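Local coordinates for protein pyruvate kinase (Cryptosporidium parvum, PDB 6P0Y) that probably catalyses the last step of glycolysis, transferring the phosphoryl group of phosphoenolpyruvate to ADP to give pyruvate and ATP, at residues I49-P54 / M360-T365; S71-N76 / S102-M107; K111-R116 / L235-N240; Q329-M334 / V375-R380. All coordinates share one frame; numbering follows the deposited sequence.

Interaction 1 of 4, residues I49-P54 / M360-T365; sequences ICTIGP and MLSGET. With ADP (adenosine-5'-diphosphate), chain C.
The carbonyl of L361 is shared by two donors of T51, neither quite in its plane: the backbone N is tilted from it by 22° and OG1 by 18°. OG1 of T51 lies 2.8 Å from O of L361, so one residue grips a single buried oxygen twice. The next flat group along, the carbonyl of T51, receives the hydroxyl of T365 at 2.8 Å between T365 OG1 and T51 O. At the loop end the adenine takes over as the flat group: CD of P54 sits over one of its faces, 3.5 Å from N3 of ADP. Near the diphosphate, T51 CG2 approaches ADP O1A to 3.2 Å.

Its torsion lets the T51 side chain serve L361 and the nucleotide at once: with OG1 opposite the carbonyl carbon (chi1 -58°), the hydroxyl reaches L361 while the methyl turns to the nucleotide. R74 NH1 also bonds to this hydroxyl, linking the pair to an ADP-binding residue. Behind them, L361 N bonds to I49 O at 2.9 Å, and on the face bearing I49 and M360 the CG2 methyl of I49 meets CG of M360 at 3.7 Å. C50 and L361 face the other way, toward V375 of helix 371-387. Two parallel strands from far apart in sequence, 47-51 and 358-361, are thereby joined as first and last staves, which is how a TIM barrel closes.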
# COMPACT_ATOMS: atom_id res chain seq x y z
N ILE A 49 -11.37 21.87 26.63
CA ILE A 49 -11.03 23.13 27.35
C ILE A 49 -12.35 23.86 27.63
O ILE A 49 -13.13 24.05 26.69
CB ILE A 49 -10.05 24.00 26.53
CG1 ILE A 49 -8.72 23.28 26.31
CG2 ILE A 49 -9.86 25.36 27.19
CD1 ILE A 49 -7.81 23.96 25.31
N CYS A 50 -12.58 24.25 28.89
CA CYS A 50 -13.71 25.11 29.31
C CYS A 50 -13.17 26.48 29.74
O CYS A 50 -12.32 26.52 30.66
CB CYS A 50 -14.49 24.48 30.46
SG CYS A 50 -15.21 22.87 30.02
N THR A 51 -13.62 27.54 29.07
CA THR A 51 -13.34 28.95 29.44
C THR A 51 -14.15 29.27 30.70
O THR A 51 -15.39 29.15 30.63
CB THR A 51 -13.65 29.92 28.29
OG1 THR A 51 -12.87 29.54 27.16
CG2 THR A 51 -13.38 31.36 28.65
N ILE A 52 -13.47 29.62 31.79
CA ILE A 52 -14.10 29.90 33.12
C ILE A 52 -14.46 31.39 33.17
O ILE A 52 -13.60 32.22 32.83
CB ILE A 52 -13.17 29.48 34.28
CG1 ILE A 52 -12.65 28.05 34.11
CG2 ILE A 52 -13.86 29.67 35.62
CD1 ILE A 52 -13.73 27.03 33.80
N GLY A 53 -15.70 31.69 33.56
CA GLY A 53 -16.23 33.06 33.70
C GLY A 53 -17.40 33.11 34.68
O GLY A 53 -17.65 32.15 35.40
N PRO A 54 -18.14 34.25 34.73
CA PRO A 54 -19.27 34.41 35.64
C PRO A 54 -20.26 33.23 35.72
O PRO A 54 -20.71 32.93 36.81
CB PRO A 54 -19.97 35.65 35.07
CG PRO A 54 -18.83 36.48 34.52
CD PRO A 54 -17.88 35.46 33.94
N MET A 360 -12.75 23.36 22.45
CA MET A 360 -12.83 24.47 23.43
C MET A 360 -14.24 25.06 23.47
O MET A 360 -14.82 25.31 22.39
CB MET A 360 -11.83 25.58 23.09
CG MET A 360 -11.65 26.59 24.20
SD MET A 360 -10.21 27.66 23.93
CE MET A 360 -10.97 29.02 23.06
N LEU A 361 -14.75 25.29 24.68
CA LEU A 361 -15.99 26.07 24.95
C LEU A 361 -15.58 27.45 25.48
O LEU A 361 -14.72 27.52 26.38
CB LEU A 361 -16.84 25.29 25.96
CG LEU A 361 -17.33 23.93 25.46
CD1 LEU A 361 -17.39 22.93 26.60
CD2 LEU A 361 -18.68 24.05 24.78
N SER A 362 -16.16 28.50 24.90
CA SER A 362 -15.87 29.93 25.20
C SER A 362 -17.07 30.55 25.90
O SER A 362 -17.19 30.37 27.13
CB SER A 362 -15.48 30.65 23.94
OG SER A 362 -14.23 30.18 23.46
N GLY A 363 -17.96 31.22 25.16
CA GLY A 363 -19.20 31.82 25.69
C GLY A 363 -20.13 30.78 26.31
O GLY A 363 -20.83 31.13 27.28
N GLU A 364 -20.12 29.55 25.78
CA GLU A 364 -21.04 28.46 26.20
C GLU A 364 -20.85 28.16 27.69
O GLU A 364 -21.84 27.79 28.34
CB GLU A 364 -20.81 27.18 25.38
CG GLU A 364 -20.87 27.38 23.87
CD GLU A 364 -19.51 27.44 23.19
OE1 GLU A 364 -18.56 27.97 23.80
OE2 GLU A 364 -19.40 26.93 22.05
N THR A 365 -19.62 28.30 28.21
CA THR A 365 -19.28 28.08 29.64
C THR A 365 -19.06 29.42 30.37
O THR A 365 -19.51 29.51 31.53
CB THR A 365 -18.04 27.18 29.79
OG1 THR A 365 -17.00 27.67 28.95
CG2 THR A 365 -18.32 25.73 29.46
PB ADP C . -13.50 36.76 23.84
O1B ADP C . -13.17 38.14 24.38
O2B ADP C . -15.01 36.73 23.53
O3B ADP C . -12.67 36.35 22.66
PA ADP C . -13.72 34.27 25.28
O1A ADP C . -13.23 33.88 26.66
O2A ADP C . -13.32 33.41 24.14
O3A ADP C . -13.24 35.77 25.05
O5' ADP C . -15.31 34.50 25.32
C5' ADP C . -16.25 34.18 26.37
C4' ADP C . -16.95 35.43 26.87
O4' ADP C . -17.29 35.25 28.26
C3' ADP C . -16.15 36.73 26.79
O3' ADP C . -16.44 37.43 25.59
C2' ADP C . -16.66 37.52 28.00
O2' ADP C . -17.86 38.22 27.69
C1' ADP C . -16.91 36.39 29.01
N9 ADP C . -15.75 36.04 29.83
C8 ADP C . -14.76 35.15 29.53
N7 ADP C . -13.83 35.04 30.45
C5 ADP C . -14.25 35.93 31.44
C6 ADP C . -13.70 36.30 32.68
N6 ADP C . -12.59 35.76 33.20
N1 ADP C . -14.36 37.23 33.41
C2 ADP C . -15.49 37.75 32.92
N3 ADP C . -16.10 37.48 31.76
C4 ADP C . -15.43 36.55 31.06

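Interaction 2 of 4, residues S71-N76 / S102-M107; sequences SVARLN and STVGIM. With K (potassium ion), chain E; ADP (adenosine-5'-diphosphate), chain C.
R74 and M107 are paired in register on neighbouring parallel strands, and CD of the arginine crosses SD of the methionine at 4.1 Å. Because CG of R74 stands opposite its backbone N (chi1 177°) and the chain stays extended to NE, the guanidinium is carried beyond M107 to the nucleotide. There NH1 of R74 donates to O1A of ADP at 3.2 Å. N76 adds a straighter bond to the same oxygen, 3.0 Å from ND2 to O1A, while its OD1 binds the potassium ion at 2.8 Å.

The next shell holds these groups in place. D109 forms a salt bridge with R74 NE, and S78, D109 and T110 complete the potassium's protein ligands. Further out, the strands are tied by backbone bonds, among them M107 N to A73 O at 2.8 Å and L75 N to M107 O at 2.8 Å. CG1 of V72 rests on CB of M107, at 3.8 Å, and on the outer face L75 CD1 meets I106 CG2 beneath helix 82-97, the crossover of this beta-alpha-beta unit.

The N76 amide thus stands between a cation at its oxygen and a phosphate at its nitrogen. Both would be expected to polarise it in the same sense, strengthening the donor, and the two N-H donors on O1A probably offset part of the alpha-phosphate charge.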
# COMPACT_ATOMS: atom_id res chain seq x y z
N SER A 71 -11.29 18.86 30.71
CA SER A 71 -9.85 18.47 30.76
C SER A 71 -9.02 19.63 31.30
O SER A 71 -8.10 19.38 32.11
CB SER A 71 -9.35 18.04 29.41
OG SER A 71 -10.24 17.13 28.79
N VAL A 72 -9.31 20.86 30.86
CA VAL A 72 -8.48 22.07 31.13
C VAL A 72 -9.40 23.26 31.40
O VAL A 72 -10.43 23.40 30.69
CB VAL A 72 -7.53 22.35 29.95
CG1 VAL A 72 -6.92 23.74 30.01
CG2 VAL A 72 -6.45 21.29 29.84
N ALA A 73 -9.04 24.09 32.39
CA ALA A 73 -9.71 25.36 32.73
C ALA A 73 -8.93 26.52 32.10
O ALA A 73 -7.71 26.62 32.36
CB ALA A 73 -9.81 25.51 34.23
N ARG A 74 -9.60 27.35 31.30
CA ARG A 74 -8.99 28.49 30.56
C ARG A 74 -9.34 29.80 31.27
O ARG A 74 -10.55 30.07 31.45
CB ARG A 74 -9.45 28.51 29.10
CG ARG A 74 -8.94 29.68 28.29
CD ARG A 74 -9.16 29.46 26.80
NE ARG A 74 -8.94 30.65 26.00
CZ ARG A 74 -9.85 31.59 25.74
NH1 ARG A 74 -11.08 31.50 26.23
NH2 ARG A 74 -9.52 32.63 24.99
N LEU A 75 -8.32 30.57 31.65
CA LEU A 75 -8.43 31.96 32.16
C LEU A 75 -8.02 32.91 31.03
O LEU A 75 -6.81 33.00 30.72
CB LEU A 75 -7.54 32.11 33.40
CG LEU A 75 -7.76 31.05 34.48
CD1 LEU A 75 -6.73 31.19 35.59
CD2 LEU A 75 -9.17 31.13 35.03
N ASN A 76 -9.01 33.54 30.40
CA ASN A 76 -8.81 34.55 29.34
C ASN A 76 -8.48 35.88 30.02
O ASN A 76 -9.42 36.52 30.54
CB ASN A 76 -10.03 34.62 28.42
CG ASN A 76 -9.82 35.52 27.22
OD1 ASN A 76 -8.77 36.13 27.08
ND2 ASN A 76 -10.82 35.61 26.36
N SER A 102 -10.12 12.79 38.70
CA SER A 102 -10.08 13.67 37.51
C SER A 102 -8.98 14.73 37.70
O SER A 102 -8.99 15.40 38.76
CB SER A 102 -11.42 14.32 37.24
OG SER A 102 -12.26 13.47 36.48
N THR A 103 -8.08 14.86 36.72
CA THR A 103 -6.99 15.87 36.71
C THR A 103 -7.39 17.02 35.78
O THR A 103 -7.74 16.74 34.62
CB THR A 103 -5.66 15.22 36.32
OG1 THR A 103 -5.29 14.34 37.38
CG2 THR A 103 -4.55 16.22 36.08
N VAL A 104 -7.33 18.26 36.29
CA VAL A 104 -7.76 19.48 35.56
C VAL A 104 -6.54 20.38 35.32
O VAL A 104 -5.95 20.85 36.31
CB VAL A 104 -8.86 20.22 36.34
CG1 VAL A 104 -9.16 21.60 35.77
CG2 VAL A 104 -10.13 19.38 36.40
N GLY A 105 -6.18 20.58 34.05
CA GLY A 105 -5.13 21.53 33.64
C GLY A 105 -5.64 22.96 33.72
O GLY A 105 -6.86 23.15 33.56
N ILE A 106 -4.75 23.91 33.98
CA ILE A 106 -5.09 25.36 34.08
C ILE A 106 -4.25 26.13 33.06
O ILE A 106 -3.00 26.03 33.11
CB ILE A 106 -4.90 25.89 35.51
CG1 ILE A 106 -5.49 24.92 36.54
CG2 ILE A 106 -5.49 27.29 35.64
CD1 ILE A 106 -5.56 25.45 37.95
N MET A 107 -4.93 26.86 32.18
CA MET A 107 -4.35 27.56 31.00
C MET A 107 -4.55 29.07 31.18
O MET A 107 -5.70 29.48 31.43
CB MET A 107 -5.05 27.08 29.72
CG MET A 107 -4.83 27.95 28.51
SD MET A 107 -5.69 27.30 27.05
CE MET A 107 -4.53 26.04 26.53
K K E . -6.87 36.46 25.03
PB ADP C . -13.50 36.76 23.84
O1B ADP C . -13.17 38.14 24.38
O2B ADP C . -15.01 36.73 23.53
O3B ADP C . -12.67 36.35 22.66
PA ADP C . -13.72 34.27 25.28
O1A ADP C . -13.23 33.88 26.66
O2A ADP C . -13.32 33.41 24.14
O3A ADP C . -13.24 35.77 25.05
O5' ADP C . -15.31 34.50 25.32
C5' ADP C . -16.25 34.18 26.37
C4' ADP C . -16.95 35.43 26.87
O4' ADP C . -17.29 35.25 28.26
C3' ADP C . -16.15 36.73 26.79
O3' ADP C . -16.44 37.43 25.59
C2' ADP C . -16.66 37.52 28.00
O2' ADP C . -17.86 38.22 27.69
C1' ADP C . -16.91 36.39 29.01
N9 ADP C . -15.75 36.04 29.83
C8 ADP C . -14.76 35.15 29.53
N7 ADP C . -13.83 35.04 30.45
C5 ADP C . -14.25 35.93 31.44
C6 ADP C . -13.70 36.30 32.68
N6 ADP C . -12.59 35.76 33.20
N1 ADP C . -14.36 37.23 33.41
C2 ADP C . -15.49 37.75 32.92
N3 ADP C . -16.10 37.48 31.76
C4 ADP C . -15.43 36.55 31.06

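Interaction 3 of 4, residues K111-R116 / L235-N240; sequences KGPEIR and LSFVQN. With ADP (adenosine-5'-diphosphate), chain C.
F237 adopts a left-handed backbone conformation (phi 55°, psi 47°), uncommon for a residue other than glycine, and from it lays its side chain against P113 and E114. The setting is the catalytic end of the TIM barrel: F237 follows the fourth strand, 232-235, while 111-116 leads from the third strand into the inserted domain whose sheet begins at 115-116. P113 and F237 run past each other in opposite senses, with CG of the proline 3.8 Å from CB of the phenylalanine. Beyond, CE2 of F237 comes within 4.1 Å of CB of E114. No hydrogen bond joins the two segments, so their mutual contact is apolar and small.

The polar groups of both segments look to other partners. The hydroxyl of S236 bonds to T110 O and K270 NZ, close to the potassium site. E114, which also receives a bond from S78 at OE1, holds R116 side-on: NE of R116 lies 2.9 Å from OE2 of E114, in the guanidinium plane but above that of the carboxylate, and R116 NH2 lies 3.2 Å from E114 OE1. NH2 is shared: with NH1 it also donates to O1B of ADP, each nitrogen 2.7 Å from that oxygen.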
# COMPACT_ATOMS: atom_id res chain seq x y z
N LYS A 111 -3.54 38.36 26.92
CA LYS A 111 -4.24 39.48 26.25
C LYS A 111 -3.55 39.74 24.91
O LYS A 111 -4.23 39.69 23.87
CB LYS A 111 -4.23 40.74 27.12
CG LYS A 111 -5.06 41.90 26.59
CD LYS A 111 -5.32 42.97 27.64
CE LYS A 111 -6.19 44.11 27.14
NZ LYS A 111 -5.48 45.42 27.21
N GLY A 112 -2.24 39.98 24.95
CA GLY A 112 -1.39 40.22 23.77
C GLY A 112 -1.79 41.49 23.02
O GLY A 112 -2.44 42.37 23.59
N PRO A 113 -1.46 41.59 21.72
CA PRO A 113 -1.70 42.82 20.96
C PRO A 113 -3.13 42.96 20.41
O PRO A 113 -3.28 43.47 19.32
CB PRO A 113 -0.69 42.66 19.81
CG PRO A 113 -0.66 41.18 19.56
CD PRO A 113 -0.79 40.55 20.93
N GLU A 114 -4.13 42.55 21.18
CA GLU A 114 -5.56 42.60 20.77
C GLU A 114 -6.05 44.06 20.75
O GLU A 114 -5.39 44.92 21.38
CB GLU A 114 -6.43 41.76 21.71
CG GLU A 114 -6.57 42.35 23.10
CD GLU A 114 -7.62 41.67 23.95
OE1 GLU A 114 -7.84 40.46 23.74
OE2 GLU A 114 -8.22 42.35 24.81
N ILE A 115 -7.15 44.31 20.04
CA ILE A 115 -7.91 45.60 20.02
C ILE A 115 -9.36 45.29 20.42
O ILE A 115 -9.93 44.32 19.88
CB ILE A 115 -7.81 46.26 18.63
CG1 ILE A 115 -6.35 46.50 18.24
CG2 ILE A 115 -8.62 47.55 18.58
CD1 ILE A 115 -6.13 46.71 16.77
N ARG A 116 -9.93 46.10 21.32
CA ARG A 116 -11.26 45.87 21.95
C ARG A 116 -12.19 47.07 21.71
O ARG A 116 -11.69 48.21 21.75
CB ARG A 116 -11.10 45.67 23.46
CG ARG A 116 -10.52 44.33 23.86
CD ARG A 116 -11.57 43.25 23.91
NE ARG A 116 -10.96 41.94 24.08
CZ ARG A 116 -11.60 40.78 23.99
NH1 ARG A 116 -12.90 40.75 23.75
NH2 ARG A 116 -10.95 39.65 24.16
N LEU A 235 -0.48 31.42 24.10
CA LEU A 235 0.22 32.64 23.63
C LEU A 235 -0.53 33.23 22.43
O LEU A 235 -0.48 32.63 21.34
CB LEU A 235 1.67 32.27 23.28
CG LEU A 235 2.69 33.39 23.34
CD1 LEU A 235 2.72 34.05 24.72
CD2 LEU A 235 4.07 32.87 22.98
N SER A 236 -1.21 34.36 22.64
CA SER A 236 -2.10 35.00 21.63
C SER A 236 -1.26 35.66 20.52
O SER A 236 -0.18 36.20 20.83
CB SER A 236 -3.03 35.99 22.27
OG SER A 236 -3.99 35.32 23.07
N PHE A 237 -1.74 35.56 19.28
CA PHE A 237 -1.21 36.23 18.06
C PHE A 237 0.28 35.91 17.85
O PHE A 237 1.05 36.85 17.56
CB PHE A 237 -1.42 37.75 18.15
CG PHE A 237 -2.87 38.19 18.13
CD1 PHE A 237 -3.52 38.44 16.94
CD2 PHE A 237 -3.57 38.36 19.32
CE1 PHE A 237 -4.84 38.86 16.92
CE2 PHE A 237 -4.89 38.78 19.30
CZ PHE A 237 -5.53 39.02 18.10
N VAL A 238 0.67 34.63 17.96
CA VAL A 238 2.05 34.17 17.65
C VAL A 238 2.25 34.29 16.13
O VAL A 238 1.34 33.87 15.39
CB VAL A 238 2.33 32.75 18.16
CG1 VAL A 238 3.61 32.17 17.58
CG2 VAL A 238 2.37 32.70 19.67
N GLN A 239 3.38 34.86 15.70
CA GLN A 239 3.64 35.23 14.28
C GLN A 239 4.90 34.55 13.73
O GLN A 239 5.05 34.57 12.50
CB GLN A 239 3.75 36.75 14.16
CG GLN A 239 2.43 37.47 14.38
CD GLN A 239 2.51 38.94 14.03
OE1 GLN A 239 1.49 39.60 13.84
NE2 GLN A 239 3.72 39.46 13.96
N ASN A 240 5.77 33.99 14.58
CA ASN A 240 6.98 33.24 14.14
C ASN A 240 7.63 32.56 15.35
O ASN A 240 7.20 32.83 16.48
CB ASN A 240 7.97 34.16 13.42
CG ASN A 240 8.15 35.49 14.11
OD1 ASN A 240 8.60 35.55 15.25
ND2 ASN A 240 7.79 36.57 13.42
PB ADP C . -13.50 36.76 23.84
O1B ADP C . -13.17 38.14 24.38
O2B ADP C . -15.01 36.73 23.53
O3B ADP C . -12.67 36.35 22.66
PA ADP C . -13.72 34.27 25.28
O1A ADP C . -13.23 33.88 26.66
O2A ADP C . -13.32 33.41 24.14
O3A ADP C . -13.24 35.77 25.05
O5' ADP C . -15.31 34.50 25.32
C5' ADP C . -16.25 34.18 26.37
C4' ADP C . -16.95 35.43 26.87
O4' ADP C . -17.29 35.25 28.26
C3' ADP C . -16.15 36.73 26.79
O3' ADP C . -16.44 37.43 25.59
C2' ADP C . -16.66 37.52 28.00
O2' ADP C . -17.86 38.22 27.69
C1' ADP C . -16.91 36.39 29.01
N9 ADP C . -15.75 36.04 29.83
C8 ADP C . -14.76 35.15 29.53
N7 ADP C . -13.83 35.04 30.45
C5 ADP C . -14.25 35.93 31.44
C6 ADP C . -13.70 36.30 32.68
N6 ADP C . -12.59 35.76 33.20
N1 ADP C . -14.36 37.23 33.41
C2 ADP C . -15.49 37.75 32.92
N3 ADP C . -16.10 37.48 31.76
C4 ADP C . -15.43 36.55 31.06

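Interaction 4 of 4, residues Q329-M334 / V375-R380; sequences QMLESM and VNVMSR
L331 and M334 press on V377 from a loop of the TIM barrel, the one that follows the seventh strand, 324-326. V377 belongs to helix 371-387, which comes after the eighth strand and packs on the outside of the barrel. The close part of the contact centres on the two methyls of this valine. CG1 of V377 meets the CD1 branch of L331 at 3.9 Å, and the two side chains cross obliquely. CG2 faces M334, whose sulfur SD approaches it to 3.8 Å. The thioether is bent at its end (chi3 72°), which folds the terminal methyl back against the same CG2 of V377, 3.9 Å from M334 CE. P340 also borders both M334 and V377.

On the M378 side the fit is slacker. Its bent chain brings CE only to 4.2 Å from CD1 of L331, and M330 reaches it merely end to end, methyl against methyl. These two methionines are still buried, since V348 of helix 342-353 and V359 of the eighth strand touch both. Solvent lies elsewhere: E332 is exposed on the far side of the loop, and N376 and R380 are partly so on the helix. R380 makes a long, weak ion pair with E304 of the second subunit.

No hydrogen bond crosses between the segments, but the loop is fixed from within and without. E364 OE2 accepts from L331 N, and the short 3-10 turn opens with M334 N bonded to L331 O at 3.0 Å.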
# COMPACT_ATOMS: atom_id res chain seq x y z
N GLN A 329 -15.44 28.47 18.53
CA GLN A 329 -16.73 28.39 19.25
C GLN A 329 -17.73 27.72 18.30
O GLN A 329 -18.12 28.36 17.31
CB GLN A 329 -17.18 29.78 19.71
CG GLN A 329 -18.48 29.78 20.51
CD GLN A 329 -18.80 31.12 21.12
OE1 GLN A 329 -18.26 31.50 22.15
NE2 GLN A 329 -19.70 31.85 20.48
N MET A 330 -18.10 26.46 18.59
CA MET A 330 -18.83 25.57 17.65
C MET A 330 -20.26 25.29 18.14
O MET A 330 -21.04 24.75 17.33
CB MET A 330 -18.08 24.25 17.47
CG MET A 330 -16.80 24.40 16.67
SD MET A 330 -16.10 22.81 16.16
CE MET A 330 -15.30 22.29 17.68
N LEU A 331 -20.60 25.64 19.39
CA LEU A 331 -21.96 25.47 19.97
C LEU A 331 -22.50 26.84 20.42
O LEU A 331 -23.01 26.92 21.55
CB LEU A 331 -21.90 24.48 21.14
CG LEU A 331 -21.31 23.11 20.83
CD1 LEU A 331 -21.22 22.27 22.10
CD2 LEU A 331 -22.11 22.38 19.77
N GLU A 332 -22.41 27.86 19.56
CA GLU A 332 -22.79 29.26 19.88
C GLU A 332 -24.26 29.31 20.33
O GLU A 332 -24.54 30.05 21.30
CB GLU A 332 -22.56 30.17 18.67
CG GLU A 332 -22.94 31.63 18.93
CD GLU A 332 -22.55 32.60 17.82
OE1 GLU A 332 -21.98 32.15 16.80
OE2 GLU A 332 -22.81 33.81 17.99
N SER A 333 -25.14 28.56 19.66
CA SER A 333 -26.61 28.53 19.93
C SER A 333 -26.88 28.15 21.39
O SER A 333 -27.94 28.57 21.91
CB SER A 333 -27.32 27.59 18.98
OG SER A 333 -27.18 26.24 19.40
N MET A 334 -25.96 27.41 22.02
CA MET A 334 -26.12 26.85 23.39
C MET A 334 -25.77 27.90 24.46
O MET A 334 -25.85 27.55 25.65
CB MET A 334 -25.23 25.62 23.59
CG MET A 334 -25.64 24.44 22.74
SD MET A 334 -25.17 22.86 23.49
CE MET A 334 -26.33 22.78 24.85
N VAL A 375 -20.99 21.40 27.70
CA VAL A 375 -19.85 20.44 27.88
C VAL A 375 -20.34 19.02 27.60
O VAL A 375 -19.59 18.25 26.96
CB VAL A 375 -19.22 20.54 29.29
CG1 VAL A 375 -18.15 19.47 29.50
CG2 VAL A 375 -18.65 21.91 29.59
N ASN A 376 -21.55 18.69 28.06
CA ASN A 376 -22.18 17.36 27.89
C ASN A 376 -22.32 17.06 26.39
O ASN A 376 -21.86 15.98 25.96
CB ASN A 376 -23.54 17.26 28.60
CG ASN A 376 -24.21 15.93 28.35
OD1 ASN A 376 -25.30 15.87 27.78
ND2 ASN A 376 -23.55 14.85 28.73
N VAL A 377 -22.92 17.98 25.64
CA VAL A 377 -23.14 17.87 24.16
C VAL A 377 -21.77 17.67 23.48
O VAL A 377 -21.64 16.70 22.70
CB VAL A 377 -23.87 19.10 23.60
CG1 VAL A 377 -23.72 19.22 22.09
CG2 VAL A 377 -25.34 19.10 23.99
N MET A 378 -20.81 18.55 23.77
CA MET A 378 -19.44 18.53 23.19
C MET A 378 -18.84 17.13 23.37
O MET A 378 -18.25 16.61 22.40
CB MET A 378 -18.53 19.56 23.86
CG MET A 378 -17.18 19.70 23.19
SD MET A 378 -17.31 20.35 21.50
CE MET A 378 -17.04 22.10 21.81
N SER A 379 -18.99 16.56 24.57
CA SER A 379 -18.44 15.23 24.95
C SER A 379 -19.09 14.13 24.10
O SER A 379 -18.34 13.33 23.51
CB SER A 379 -18.64 14.98 26.43
OG SER A 379 -17.89 13.85 26.85
N ARG A 380 -20.42 14.10 24.03
CA ARG A 380 -21.19 13.02 23.35
C ARG A 380 -20.86 13.02 21.85
O ARG A 380 -20.59 11.93 21.31
CB ARG A 380 -22.69 13.17 23.60
CG ARG A 380 -23.11 12.94 25.04
CD ARG A 380 -24.45 12.25 25.21
NE ARG A 380 -25.45 12.71 24.25
CZ ARG A 380 -26.09 13.87 24.30
NH1 ARG A 380 -25.87 14.73 25.28
NH2 ARG A 380 -26.97 14.17 23.36

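How the interactions relate
Three of the four contacts gather distant pieces of a TIM barrel round one ligand, and the fourth packs behind them. Interaction 1 joins the first and last strands, so interactions 2 and 3 both fall within the long stretch of chain it spans. Interaction 2 pairs the second and third strands; it lies about 10 Å from interaction 1 between centres, and strands 47-51 and 72-76 are neighbours in the sheet. Interaction 3, its centre about 20 Å from that of interaction 2, takes up the chain just beyond strand 105-109. All three touch ADP. Interaction 4 does not; it alternates with interaction 1 along the chain and touches it, Q329 OE1 meeting G363 N.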